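Side-chain contact in uncharacterized protein Tfu_2867 (PDB 2QE6), which binds S-adenosylmethionine and is probably a methyltransferase, though its substrate is not known: residues 65-68 with 69-72. The protein carries 1 engineered substitution. Numbering follows the deposited sequence.
Sequences LVRG and VRFL
R67 and R70 meet on one side of helix 54-75, a helix of the Rossmann-like methyltransferase fold, while L65 and V69 pair on the side turned to the sheet. Four successive i to i+4 backbone bonds tie the two turns together, among them V69 N to L65 O at 2.9 Å and F71 N to R67 O at 3.0 Å. R67 O has a second partner: a water donates to it at 2.7 Å and, in the R70 conformer described here, one of two, accepts a weak bond from R70 NH2.

In that conformer R70 brings its guanidinium against the aliphatic stem of R67, so the two charged ends do not touch each other. With chi1 at -176° and a bend at chi3 (62°), R70 leads its chain away from its own backbone N and then folds its guanidinium back over the preceding turn, where R67 CA lies over the rim of one face. NH2 of R70 packs against CG of R67 at 3.7 Å, and the two guanidinium planes are inclined by 44°. R70 NH2 forms a salt bridge with D250, and R67 NH2 bonds to the carbonyl of W247. The carboxylate of D250, a residue R67 also touches, would probably ease the nearness of the two positive groups, R67 NE lying 5.4 Å from R70 NH2.

The apolar contact is a single methyl pair. L65 and V69 run side by side in the same direction, both reaching M162 of strand 160-163, and L65 places this end of the contact beside the bound S-adenosylmethionine. L65 CD2 stands 4.1 Å from V69 CG2, the methyl that also lies 3.2 Å from L65 O.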
# COMPACT_ATOMS: atom_id res chain seq x y z
N LEU A 65 -5.41 -5.48 -2.89
CA LEU A 65 -5.27 -4.17 -3.52
C LEU A 65 -6.19 -4.12 -4.73
O LEU A 65 -6.94 -3.17 -4.90
CB LEU A 65 -3.82 -3.90 -3.94
CG LEU A 65 -3.48 -2.58 -4.67
CD1 LEU A 65 -1.99 -2.34 -4.43
CD2 LEU A 65 -3.81 -2.61 -6.17
N VAL A 66 -6.12 -5.15 -5.55
CA VAL A 66 -6.94 -5.20 -6.77
C VAL A 66 -8.45 -5.22 -6.45
O VAL A 66 -9.24 -4.45 -7.02
CB VAL A 66 -6.56 -6.42 -7.65
CG1 VAL A 66 -7.58 -6.63 -8.76
CG2 VAL A 66 -5.14 -6.26 -8.27
N ARG A 67 -8.85 -6.12 -5.56
CA ARG A 67 -10.25 -6.19 -5.13
C ARG A 67 -10.75 -4.88 -4.52
O ARG A 67 -11.89 -4.48 -4.75
CB ARG A 67 -10.49 -7.36 -4.15
CG ARG A 67 -10.17 -8.74 -4.72
CD ARG A 67 -10.82 -9.88 -3.94
NE ARG A 67 -10.49 -9.83 -2.52
CZ ARG A 67 -9.32 -10.23 -2.00
NH1 ARG A 67 -8.35 -10.70 -2.78
NH2 ARG A 67 -9.11 -10.13 -0.69
N GLY A 68 -9.91 -4.22 -3.73
CA GLY A 68 -10.30 -2.97 -3.08
C GLY A 68 -10.39 -1.82 -4.06
O GLY A 68 -11.31 -1.03 -4.03
N VAL A 69 -9.43 -1.71 -4.97
CA VAL A 69 -9.47 -0.65 -5.95
C VAL A 69 -10.67 -0.86 -6.88
O VAL A 69 -11.32 0.10 -7.25
CB VAL A 69 -8.14 -0.53 -6.70
CG1 VAL A 69 -8.26 0.42 -7.83
CG2 VAL A 69 -7.04 -0.10 -5.74
N ARG A 70 -10.95 -2.10 -7.25
CA ARG A 70 -12.12 -2.42 -8.07
C ARG A 70 -13.41 -2.02 -7.35
O ARG A 70 -14.32 -1.49 -7.97
CB ARG A 70 -12.15 -3.91 -8.43
CG ARG A 70 -13.28 -4.28 -9.38
CD ARG A 70 -13.29 -5.77 -9.72
NE ARG A 70 -13.49 -6.59 -8.53
CZ ARG A 70 -12.72 -7.61 -8.15
NH1 ARG A 70 -11.67 -7.98 -8.88
NH2 ARG A 70 -13.02 -8.28 -7.05
N PHE A 71 -13.49 -2.28 -6.04
CA PHE A 71 -14.66 -1.84 -5.25
C PHE A 71 -14.79 -0.31 -5.29
O PHE A 71 -15.86 0.24 -5.57
CB PHE A 71 -14.55 -2.33 -3.79
CG PHE A 71 -15.42 -1.57 -2.83
CD1 PHE A 71 -16.77 -1.83 -2.73
CD2 PHE A 71 -14.87 -0.63 -1.97
CE1 PHE A 71 -17.58 -1.11 -1.83
CE2 PHE A 71 -15.68 0.10 -1.09
CZ PHE A 71 -17.02 -0.15 -1.02
N LEU A 72 -13.69 0.37 -5.06
CA LEU A 72 -13.68 1.83 -4.96
C LEU A 72 -14.02 2.51 -6.26
O LEU A 72 -14.84 3.44 -6.29
CB LEU A 72 -12.31 2.31 -4.48
CG LEU A 72 -11.99 2.06 -3.02
CD1 LEU A 72 -10.51 2.28 -2.76
CD2 LEU A 72 -12.89 2.88 -2.06
O HOH W 1 -14.11 -5.92 -5.21